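Local coordinates for putative lipoprotein YcdA (Bacillus subtilis subsp. subtilis str. 168, PDB 4R4G) that is of unknown function but is probably a membrane-anchored lipoprotein that joins an Ig-like domain to an NTF2-related domain, at residues 38-49 and 91-102; 189-199 and 269-279. One frame throughout, in Å; residues are numbered along the deposited sequence.

Contact 1 (38-49 and 91-102); sequences QLVLKVNVAVKN and DKSVEGNLFFVV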
loop_
_atom_site.group_PDB
_atom_site.type_symbol
_atom_site.label_atom_id
_atom_site.label_comp_id
_atom_site.label_asym_id
_atom_site.label_seq_id
_atom_site.Cartn_x
_atom_site.Cartn_y
_atom_site.Cartn_z
ATOM N N GLN A 38 4.660 5.953 13.045
ATOM C CA GLN A 38 4.756 7.394 12.836
ATOM C C GLN A 38 4.397 7.764 11.426
ATOM O O GLN A 38 4.457 6.926 10.514
ATOM C CB GLN A 38 6.149 7.932 13.175
ATOM C CG GLN A 38 6.337 8.102 14.660
ATOM C CD GLN A 38 7.727 8.497 15.056
ATOM O OE1 GLN A 38 8.726 8.031 14.495
ATOM N NE2 GLN A 38 7.822 9.335 16.079
ATOM N N LEU A 39 4.012 9.038 11.261
ATOM C CA LEU A 39 3.675 9.651 9.986
ATOM C C LEU A 39 4.613 10.814 9.753
ATOM O O LEU A 39 5.479 11.108 10.590
ATOM C CB LEU A 39 2.207 10.114 9.965
ATOM C CG LEU A 39 1.134 9.027 10.060
ATOM C CD1 LEU A 39 -0.245 9.644 10.096
ATOM C CD2 LEU A 39 1.220 8.044 8.871
ATOM N N VAL A 40 4.456 11.474 8.618
ATOM C CA VAL A 40 5.259 12.635 8.286
ATOM C C VAL A 40 4.281 13.765 8.074
ATOM O O VAL A 40 3.356 13.611 7.277
ATOM C CB VAL A 40 6.198 12.371 7.074
ATOM C CG1 VAL A 40 6.828 13.665 6.553
ATOM C CG2 VAL A 40 7.278 11.361 7.445
ATOM N N LEU A 41 4.436 14.871 8.822
ATOM C CA LEU A 41 3.548 16.017 8.685
ATOM C C LEU A 41 4.076 16.902 7.565
ATOM O O LEU A 41 5.222 17.356 7.626
ATOM C CB LEU A 41 3.432 16.774 10.017
ATOM C CG LEU A 41 2.407 17.907 10.095
ATOM C CD1 LEU A 41 1.009 17.366 10.319
ATOM C CD2 LEU A 41 2.769 18.862 11.190
ATOM N N LYS A 42 3.261 17.080 6.503
ATOM C CA LYS A 42 3.611 17.904 5.337
ATOM C C LYS A 42 2.921 19.244 5.502
ATOM O O LYS A 42 1.688 19.324 5.451
ATOM C CB LYS A 42 3.221 17.194 4.016
ATOM C CG LYS A 42 3.641 17.894 2.725
ATOM C CD LYS A 42 3.310 17.026 1.527
ATOM C CE LYS A 42 3.174 17.789 0.235
ATOM N NZ LYS A 42 3.253 16.884 -0.949
ATOM N N VAL A 43 3.719 20.281 5.766
ATOM C CA VAL A 43 3.266 21.658 5.980
ATOM C C VAL A 43 3.742 22.506 4.786
ATOM O O VAL A 43 4.945 22.694 4.623
ATOM C CB VAL A 43 3.752 22.232 7.347
ATOM C CG1 VAL A 43 3.103 23.575 7.657
ATOM C CG2 VAL A 43 3.505 21.248 8.486
ATOM N N ASN A 44 2.803 22.955 3.923
ATOM C CA ASN A 44 3.131 23.819 2.786
ATOM C C ASN A 44 3.079 25.234 3.297
ATOM O O ASN A 44 2.061 25.636 3.860
ATOM C CB ASN A 44 2.191 23.612 1.569
ATOM C CG ASN A 44 2.618 24.409 0.348
ATOM O OD1 ASN A 44 2.298 25.597 0.181
ATOM N ND2 ASN A 44 3.406 23.792 -0.504
ATOM N N VAL A 45 4.195 25.952 3.185
ATOM C CA VAL A 45 4.324 27.309 3.684
ATOM C C VAL A 45 4.690 28.244 2.544
ATOM O O VAL A 45 5.143 27.794 1.491
ATOM C CB VAL A 45 5.359 27.434 4.856
ATOM C CG1 VAL A 45 4.942 26.612 6.075
ATOM C CG2 VAL A 45 6.784 27.089 4.408
ATOM N N ALA A 46 4.530 29.550 2.797
ATOM C CA ALA A 46 4.890 30.661 1.932
ATOM C C ALA A 46 5.530 31.705 2.788
ATOM O O ALA A 46 4.985 32.033 3.846
ATOM C CB ALA A 46 3.664 31.213 1.239
ATOM N N VAL A 47 6.720 32.176 2.395
ATOM C CA VAL A 47 7.440 33.182 3.176
ATOM C C VAL A 47 7.624 34.437 2.318
ATOM O O VAL A 47 8.342 34.398 1.321
ATOM C CB VAL A 47 8.790 32.668 3.773
ATOM C CG1 VAL A 47 9.399 33.693 4.735
ATOM C CG2 VAL A 47 8.602 31.335 4.485
ATOM N N LYS A 48 6.949 35.536 2.704
ATOM C CA LYS A 48 7.027 36.854 2.048
ATOM C C LYS A 48 8.042 37.730 2.784
ATOM O O LYS A 48 7.982 37.814 4.015
ATOM C CB LYS A 48 5.632 37.530 2.025
ATOM C CG LYS A 48 5.557 38.819 1.200
ATOM C CD LYS A 48 4.220 38.987 0.456
ATOM C CE LYS A 48 4.198 40.269 -0.351
ATOM N NZ LYS A 48 3.066 40.324 -1.309
ATOM N N ASN A 49 8.985 38.355 2.053
ATOM C CA ASN A 49 9.973 39.245 2.677
ATOM C C ASN A 49 9.301 40.603 2.886
ATOM O O ASN A 49 9.118 41.340 1.917
ATOM C CB ASN A 49 11.263 39.352 1.829
ATOM C CG ASN A 49 12.375 40.239 2.380
ATOM O OD1 ASN A 49 12.251 40.920 3.408
ATOM N ND2 ASN A 49 13.504 40.260 1.688
ATOM N N ASP A 91 9.324 42.249 -0.693
ATOM C CA ASP A 91 7.991 41.851 -1.165
ATOM C C ASP A 91 8.028 40.585 -2.062
ATOM O O ASP A 91 6.980 40.154 -2.569
ATOM C CB ASP A 91 7.260 43.033 -1.833
ATOM C CG ASP A 91 6.969 44.193 -0.878
ATOM O OD1 ASP A 91 7.801 44.444 0.035
ATOM O OD2 ASP A 91 5.931 44.861 -1.057
ATOM N N LYS A 92 9.209 39.923 -2.179
ATOM C CA LYS A 92 9.335 38.658 -2.935
ATOM C C LYS A 92 8.914 37.466 -2.050
ATOM O O LYS A 92 9.104 37.518 -0.835
ATOM C CB LYS A 92 10.769 38.450 -3.451
ATOM C CG LYS A 92 11.065 39.061 -4.824
ATOM C CD LYS A 92 12.547 38.898 -5.243
ATOM C CE LYS A 92 12.968 37.479 -5.591
ATOM N NZ LYS A 92 14.446 37.352 -5.735
ATOM N N SER A 93 8.368 36.392 -2.644
ATOM C CA SER A 93 7.936 35.247 -1.844
ATOM C C SER A 93 8.409 33.905 -2.370
ATOM O O SER A 93 8.385 33.640 -3.574
ATOM C CB SER A 93 6.415 35.206 -1.722
ATOM O OG SER A 93 5.904 36.416 -1.190
ATOM N N VAL A 94 8.792 33.034 -1.433
ATOM C CA VAL A 94 9.172 31.652 -1.704
ATOM C C VAL A 94 8.050 30.790 -1.139
ATOM O O VAL A 94 7.407 31.181 -0.168
ATOM C CB VAL A 94 10.580 31.295 -1.149
ATOM C CG1 VAL A 94 10.612 31.274 0.377
ATOM C CG2 VAL A 94 11.090 29.980 -1.725
ATOM N N GLU A 95 7.783 29.665 -1.765
ATOM C CA GLU A 95 6.736 28.753 -1.323
ATOM C C GLU A 95 7.264 27.305 -1.455
ATOM O O GLU A 95 8.049 27.003 -2.359
ATOM C CB GLU A 95 5.447 29.006 -2.141
ATOM C CG GLU A 95 4.162 28.433 -1.550
ATOM C CD GLU A 95 2.930 28.433 -2.445
ATOM O OE1 GLU A 95 2.570 29.516 -2.967
ATOM O OE2 GLU A 95 2.285 27.363 -2.564
ATOM N N GLY A 96 6.883 26.444 -0.526
ATOM C CA GLY A 96 7.340 25.060 -0.537
ATOM C C GLY A 96 6.866 24.274 0.661
ATOM O O GLY A 96 6.243 24.831 1.571
ATOM N N ASN A 97 7.176 22.986 0.673
ATOM C CA ASN A 97 6.742 22.067 1.716
ATOM C C ASN A 97 7.821 21.780 2.742
ATOM O O ASN A 97 9.014 21.771 2.410
ATOM C CB ASN A 97 6.303 20.729 1.103
ATOM C CG ASN A 97 5.094 20.781 0.221
ATOM O OD1 ASN A 97 3.979 21.078 0.649
ATOM N ND2 ASN A 97 5.269 20.340 -1.002
ATOM N N LEU A 98 7.374 21.460 3.976
ATOM C CA LEU A 98 8.204 21.087 5.110
ATOM C C LEU A 98 7.705 19.757 5.609
ATOM O O LEU A 98 6.514 19.473 5.525
ATOM C CB LEU A 98 8.193 22.142 6.225
ATOM C CG LEU A 98 8.361 23.601 5.852
ATOM C CD1 LEU A 98 7.880 24.462 6.971
ATOM C CD2 LEU A 98 9.818 23.938 5.468
ATOM N N PHE A 99 8.614 18.915 6.079
ATOM C CA PHE A 99 8.300 17.557 6.492
ATOM C C PHE A 99 8.887 17.275 7.869
ATOM O O PHE A 99 10.057 17.588 8.126
ATOM C CB PHE A 99 8.854 16.570 5.450
ATOM C CG PHE A 99 8.370 16.791 4.036
ATOM C CD1 PHE A 99 8.994 17.713 3.207
ATOM C CD2 PHE A 99 7.335 16.024 3.509
ATOM C CE1 PHE A 99 8.544 17.923 1.904
ATOM C CE2 PHE A 99 6.884 16.234 2.208
ATOM C CZ PHE A 99 7.479 17.194 1.422
ATOM N N PHE A 100 8.066 16.699 8.758
ATOM C CA PHE A 100 8.452 16.427 10.129
ATOM C C PHE A 100 7.911 15.106 10.590
ATOM O O PHE A 100 6.752 14.800 10.339
ATOM C CB PHE A 100 7.951 17.538 11.064
ATOM C CG PHE A 100 8.491 18.912 10.754
ATOM C CD1 PHE A 100 9.755 19.294 11.183
ATOM C CD2 PHE A 100 7.728 19.832 10.042
ATOM C CE1 PHE A 100 10.260 20.559 10.885
ATOM C CE2 PHE A 100 8.226 21.105 9.759
ATOM C CZ PHE A 100 9.495 21.453 10.165
ATOM N N VAL A 101 8.745 14.343 11.299
ATOM C CA VAL A 101 8.388 13.040 11.851
ATOM C C VAL A 101 7.505 13.296 13.071
ATOM O O VAL A 101 7.957 13.930 14.025
ATOM C CB VAL A 101 9.660 12.216 12.201
ATOM C CG1 VAL A 101 9.299 10.833 12.704
ATOM C CG2 VAL A 101 10.619 12.138 11.020
ATOM N N VAL A 102 6.254 12.809 13.022
ATOM C CA VAL A 102 5.222 13.003 14.050
ATOM C C VAL A 102 4.414 11.727 14.346
ATOM O O VAL A 102 4.238 10.859 13.490
ATOM C CB VAL A 102 4.219 14.139 13.644
ATOM C CG1 VAL A 102 4.891 15.501 13.615
ATOM C CG2 VAL A 102 3.507 13.847 12.310
#

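Contact 2 (189-199 and 269-279); sequences YLSASGLSSTY and EEAVKYALQVY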
loop_
_atom_site.group_PDB
_atom_site.type_symbol
_atom_site.label_atom_id
_atom_site.label_comp_id
_atom_site.label_asym_id
_atom_site.label_seq_id
_atom_site.Cartn_x
_atom_site.Cartn_y
_atom_site.Cartn_z
ATOM N N TYR A 189 -1.680 -24.475 -14.738
ATOM C CA TYR A 189 -1.856 -25.709 -13.969
ATOM C C TYR A 189 -1.533 -26.917 -14.860
ATOM O O TYR A 189 -0.740 -27.772 -14.460
ATOM C CB TYR A 189 -3.285 -25.817 -13.367
ATOM C CG TYR A 189 -3.517 -27.126 -12.639
ATOM C CD1 TYR A 189 -3.162 -27.277 -11.301
ATOM C CD2 TYR A 189 -4.030 -28.238 -13.306
ATOM C CE1 TYR A 189 -3.320 -28.498 -10.642
ATOM C CE2 TYR A 189 -4.177 -29.466 -12.661
ATOM C CZ TYR A 189 -3.827 -29.590 -11.327
ATOM O OH TYR A 189 -3.980 -30.797 -10.690
ATOM N N LEU A 190 -2.152 -26.975 -16.058
ATOM C CA LEU A 190 -1.985 -28.046 -17.042
ATOM C C LEU A 190 -0.533 -28.255 -17.438
ATOM O O LEU A 190 -0.084 -29.401 -17.518
ATOM C CB LEU A 190 -2.799 -27.751 -18.304
ATOM C CG LEU A 190 -4.301 -27.832 -18.193
ATOM C CD1 LEU A 190 -4.931 -27.455 -19.497
ATOM C CD2 LEU A 190 -4.754 -29.223 -17.775
ATOM N N SER A 191 0.195 -27.151 -17.694
ATOM C CA SER A 191 1.599 -27.191 -18.080
ATOM C C SER A 191 2.462 -27.701 -16.922
ATOM O O SER A 191 3.292 -28.586 -17.145
ATOM C CB SER A 191 2.067 -25.818 -18.551
ATOM O OG SER A 191 1.505 -25.516 -19.818
ATOM N N ALA A 192 2.216 -27.197 -15.685
ATOM C CA ALA A 192 2.938 -27.583 -14.463
ATOM C C ALA A 192 2.720 -29.064 -14.092
ATOM O O ALA A 192 3.585 -29.655 -13.435
ATOM C CB ALA A 192 2.524 -26.695 -13.299
ATOM N N SER A 193 1.579 -29.658 -14.510
ATOM C CA SER A 193 1.258 -31.059 -14.238
ATOM C C SER A 193 1.261 -31.913 -15.537
ATOM O O SER A 193 0.688 -33.006 -15.565
ATOM C CB SER A 193 -0.081 -31.164 -13.512
ATOM O OG SER A 193 -1.147 -30.710 -14.328
ATOM N N GLY A 194 1.914 -31.397 -16.582
ATOM C CA GLY A 194 2.081 -32.034 -17.887
ATOM C C GLY A 194 0.867 -32.691 -18.515
ATOM O O GLY A 194 1.017 -33.673 -19.247
ATOM N N LEU A 195 -0.338 -32.160 -18.242
ATOM C CA LEU A 195 -1.589 -32.690 -18.790
ATOM C C LEU A 195 -1.897 -32.077 -20.146
ATOM O O LEU A 195 -1.373 -31.004 -20.460
ATOM C CB LEU A 195 -2.763 -32.428 -17.837
ATOM C CG LEU A 195 -2.823 -33.247 -16.565
ATOM C CD1 LEU A 195 -3.784 -32.630 -15.598
ATOM C CD2 LEU A 195 -3.238 -34.678 -16.846
ATOM N N SER A 196 -2.772 -32.746 -20.938
ATOM C CA SER A 196 -3.211 -32.282 -22.259
ATOM C C SER A 196 -3.907 -30.916 -22.145
ATOM O O SER A 196 -4.607 -30.674 -21.155
ATOM C CB SER A 196 -4.151 -33.299 -22.898
ATOM N N SER A 197 -3.703 -30.019 -23.147
ATOM C CA SER A 197 -4.314 -28.677 -23.194
ATOM C C SER A 197 -5.844 -28.779 -23.453
ATOM O O SER A 197 -6.543 -27.760 -23.483
ATOM C CB SER A 197 -3.633 -27.810 -24.251
ATOM N N THR A 198 -6.342 -30.034 -23.614
ATOM C CA THR A 198 -7.742 -30.426 -23.813
ATOM C C THR A 198 -8.552 -30.042 -22.555
ATOM O O THR A 198 -9.516 -29.274 -22.659
ATOM C CB THR A 198 -7.832 -31.943 -24.135
ATOM O OG1 THR A 198 -7.408 -32.708 -23.001
ATOM C CG2 THR A 198 -7.016 -32.343 -25.367
ATOM N N TYR A 199 -8.089 -30.520 -21.361
ATOM C CA TYR A 199 -8.655 -30.309 -20.015
ATOM C C TYR A 199 -8.865 -28.814 -19.637
ATOM O O TYR A 199 -9.480 -28.557 -18.598
ATOM C CB TYR A 199 -7.744 -30.946 -18.935
ATOM C CG TYR A 199 -7.756 -32.458 -18.825
ATOM C CD1 TYR A 199 -8.790 -33.120 -18.166
ATOM C CD2 TYR A 199 -6.672 -33.216 -19.262
ATOM C CE1 TYR A 199 -8.793 -34.508 -18.034
ATOM C CE2 TYR A 199 -6.660 -34.605 -19.128
ATOM C CZ TYR A 199 -7.723 -35.246 -18.512
ATOM O OH TYR A 199 -7.722 -36.616 -18.371
ATOM N N GLU A 269 -6.290 -42.891 -17.641
ATOM C CA GLU A 269 -7.225 -41.791 -17.880
ATOM C C GLU A 269 -8.274 -41.718 -16.752
ATOM O O GLU A 269 -8.460 -40.632 -16.182
ATOM C CB GLU A 269 -7.901 -41.911 -19.260
ATOM C CG GLU A 269 -8.441 -40.581 -19.779
ATOM C CD GLU A 269 -9.386 -40.610 -20.968
ATOM O OE1 GLU A 269 -9.999 -41.671 -21.231
ATOM O OE2 GLU A 269 -9.561 -39.544 -21.603
ATOM N N GLU A 270 -8.933 -42.871 -16.425
ATOM C CA GLU A 270 -9.943 -42.994 -15.357
ATOM C C GLU A 270 -9.434 -42.399 -14.023
ATOM O O GLU A 270 -10.114 -41.564 -13.412
ATOM C CB GLU A 270 -10.316 -44.469 -15.128
ATOM C CG GLU A 270 -11.240 -45.110 -16.152
ATOM C CD GLU A 270 -11.255 -46.627 -16.088
ATOM O OE1 GLU A 270 -11.748 -47.186 -15.080
ATOM O OE2 GLU A 270 -10.762 -47.259 -17.050
ATOM N N ALA A 271 -8.219 -42.838 -13.607
ATOM C CA ALA A 271 -7.520 -42.457 -12.385
ATOM C C ALA A 271 -7.079 -40.994 -12.398
ATOM O O ALA A 271 -7.134 -40.350 -11.351
ATOM C CB ALA A 271 -6.320 -43.359 -12.171
ATOM N N VAL A 272 -6.640 -40.469 -13.567
ATOM C CA VAL A 272 -6.225 -39.066 -13.711
ATOM C C VAL A 272 -7.454 -38.172 -13.525
ATOM O O VAL A 272 -7.408 -37.241 -12.725
ATOM C CB VAL A 272 -5.489 -38.791 -15.055
ATOM C CG1 VAL A 272 -5.573 -37.317 -15.467
ATOM C CG2 VAL A 272 -4.034 -39.229 -14.971
ATOM N N LYS A 273 -8.556 -38.489 -14.228
ATOM C CA LYS A 273 -9.809 -37.742 -14.155
ATOM C C LYS A 273 -10.348 -37.726 -12.718
ATOM O O LYS A 273 -10.729 -36.654 -12.239
ATOM C CB LYS A 273 -10.841 -38.291 -15.158
ATOM C CG LYS A 273 -10.671 -37.627 -16.533
ATOM C CD LYS A 273 -11.138 -38.468 -17.717
ATOM C CE LYS A 273 -10.872 -37.747 -19.021
ATOM N NZ LYS A 273 -11.613 -38.349 -20.160
ATOM N N TYR A 274 -10.275 -38.867 -12.003
ATOM C CA TYR A 274 -10.713 -38.960 -10.613
ATOM C C TYR A 274 -9.829 -38.096 -9.710
ATOM O O TYR A 274 -10.343 -37.458 -8.786
ATOM C CB TYR A 274 -10.720 -40.418 -10.135
ATOM C CG TYR A 274 -11.071 -40.583 -8.670
ATOM C CD1 TYR A 274 -12.391 -40.485 -8.232
ATOM C CD2 TYR A 274 -10.088 -40.843 -7.721
ATOM C CE1 TYR A 274 -12.719 -40.631 -6.882
ATOM C CE2 TYR A 274 -10.404 -40.992 -6.371
ATOM C CZ TYR A 274 -11.724 -40.906 -5.958
ATOM O OH TYR A 274 -12.027 -41.051 -4.622
ATOM N N ALA A 275 -8.505 -38.079 -9.965
ATOM C CA ALA A 275 -7.574 -37.284 -9.175
ATOM C C ALA A 275 -7.932 -35.799 -9.292
ATOM O O ALA A 275 -7.972 -35.109 -8.284
ATOM C CB ALA A 275 -6.150 -37.535 -9.632
ATOM N N LEU A 276 -8.283 -35.333 -10.505
ATOM C CA LEU A 276 -8.658 -33.943 -10.758
ATOM C C LEU A 276 -10.002 -33.590 -10.092
ATOM O O LEU A 276 -10.299 -32.400 -9.882
ATOM C CB LEU A 276 -8.719 -33.682 -12.282
ATOM C CG LEU A 276 -7.407 -33.848 -13.070
ATOM C CD1 LEU A 276 -7.674 -33.998 -14.526
ATOM C CD2 LEU A 276 -6.432 -32.702 -12.824
ATOM N N GLN A 277 -10.808 -34.625 -9.781
ATOM C CA GLN A 277 -12.104 -34.492 -9.128
ATOM C C GLN A 277 -11.959 -34.337 -7.608
ATOM O O GLN A 277 -12.676 -33.521 -7.023
ATOM C CB GLN A 277 -13.002 -35.699 -9.430
ATOM C CG GLN A 277 -13.618 -35.720 -10.821
ATOM C CD GLN A 277 -14.236 -37.065 -11.159
ATOM O OE1 GLN A 277 -14.800 -37.772 -10.300
ATOM N NE2 GLN A 277 -14.150 -37.444 -12.434
ATOM N N VAL A 278 -11.091 -35.157 -6.960
ATOM C CA VAL A 278 -10.901 -35.099 -5.506
ATOM C C VAL A 278 -10.092 -33.866 -5.098
ATOM O O VAL A 278 -10.305 -33.374 -3.987
ATOM C CB VAL A 278 -10.292 -36.377 -4.874
ATOM C CG1 VAL A 278 -11.288 -37.527 -4.877
ATOM C CG2 VAL A 278 -8.977 -36.781 -5.536
ATOM N N TYR A 279 -9.172 -33.378 -5.986
ATOM C CA TYR A 279 -8.280 -32.222 -5.774
ATOM C C TYR A 279 -9.026 -31.057 -5.070
ATOM O O TYR A 279 -8.593 -30.679 -3.978
ATOM C CB TYR A 279 -7.622 -31.740 -7.093
ATOM C CG TYR A 279 -6.511 -30.727 -6.894
ATOM C CD1 TYR A 279 -6.779 -29.448 -6.409
ATOM C CD2 TYR A 279 -5.195 -31.034 -7.217
ATOM C CE1 TYR A 279 -5.754 -28.521 -6.195
ATOM C CE2 TYR A 279 -4.161 -30.118 -7.001
ATOM C CZ TYR A 279 -4.448 -28.853 -6.515
ATOM O OH TYR A 279 -3.432 -27.948 -6.311
#

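Contact 1 (38-49 and 91-102)
L39 and V102 open a run of five antiparallel hydrogen-bonded pairs that ends at V47 and V94, each giving two backbone N-H...O=C bonds. At one end, L39 N donates to V102 O over 2.9 Å; beyond the other, N49 N reaches K92 O and D91 N reaches N49 O, so pairing continues past the last bridge, K48 with S93. The axes of 39-48 and 93-102 run at 156°, close to antiparallel. From residues of the non-hydrogen-bonded pairs, CA-H groups add contacts to carbonyls of the adjacent hydrogen-bonded pairs, as F99 CA does to L41 O at 3.3 Å.

The N44-N97 pair carries the side-chain hydrogen bond of the contact. N44 ND2 donates to N97 OD1 at 3.0 Å; the acceptor lies in the N44 amide plane, yet the donor stands above the N97 carbonyl plane, the two amides being turned 72° apart. N97 ND2 is held by E81 O.

Strands 39-48 and 93-102 belong to one sheet of the Ig-like domain, with 16-25 on the far side of 39-48. Residues L41, V43, V45, V47, L98, F100 and V102 face inward, where F62, L64, Y108 and L110 of the second sheet meet several of them.

Apolar contacts follow this division. V45 CG1 touches L98 CD1 at 3.7 Å, and V102 CG2 rests on L41 CB. On the other face, where P76 lies against F99, V40 CG1 meets the F99 ring at its edge, while K42, its CG anti to the backbone N (chi1 -175°), runs extended beside that ring, CG 3.7 Å from F99 CE2.

Contact 2 (189-199 and 269-279)
Three side chains of 189-199, Y189, L195 and Y199, converge on L276, and no hydrogen bond crosses between the segments. L276 CD1 lies over one face of the Y199 ring, 4.1 Å from its centroid and 28° off the normal, a CH-pi contact. The other methyl, CD2, meets L195 CD1 tip to tip at 3.8 Å and also touches the Y189 ring at its edge. Y189 turns that ring's edge to the face of Y279 in a T-shaped pair, planes at 87° and centroids 5.8 Å apart; CG anti to the backbone N (chi1 176°) places the ring beside L276 and Y279.

A Schellman motif ends helix 174-192: L195 N bonds to L190 O and G194 N to S191 O, G194 having positive phi. The chain thereby turns to bring L195 against V272 CG1.

K273 crosses Y199 at about a right angle, its CE 3.4 Å from Y199 OH, while K273 NZ forms a salt bridge with E269 OE2. With an alanine in place of K273, E269 would probably lose its charge partner and the Y199 ring the chain at its edge. Cohesion across the contact thus rests on apolar and aromatic packing, with the salt bridge confined to one helix.

How the contacts relate
The two contacts lie in different domains, on opposite sides of the chain's centre: their own centres are 62 Å apart and their nearest atoms about 39 Å, so neither touches the other. Along the chain they come in series, contact 1 closing before contact 2 opens. Contact 1 joins neighbouring strands of the N-terminal Ig-like domain mainly through backbone bonds, whereas contact 2, in the C-terminal domain, sets the end of helix 174-192 and the chain that follows it against helix 268-283 through side chains alone. Separate tetraethylene glycol molecules, probably from the crystallisation liquor, lie about 6 Å from the L39 side chain and about 4 Å from that of Y189; no functional site follows from this.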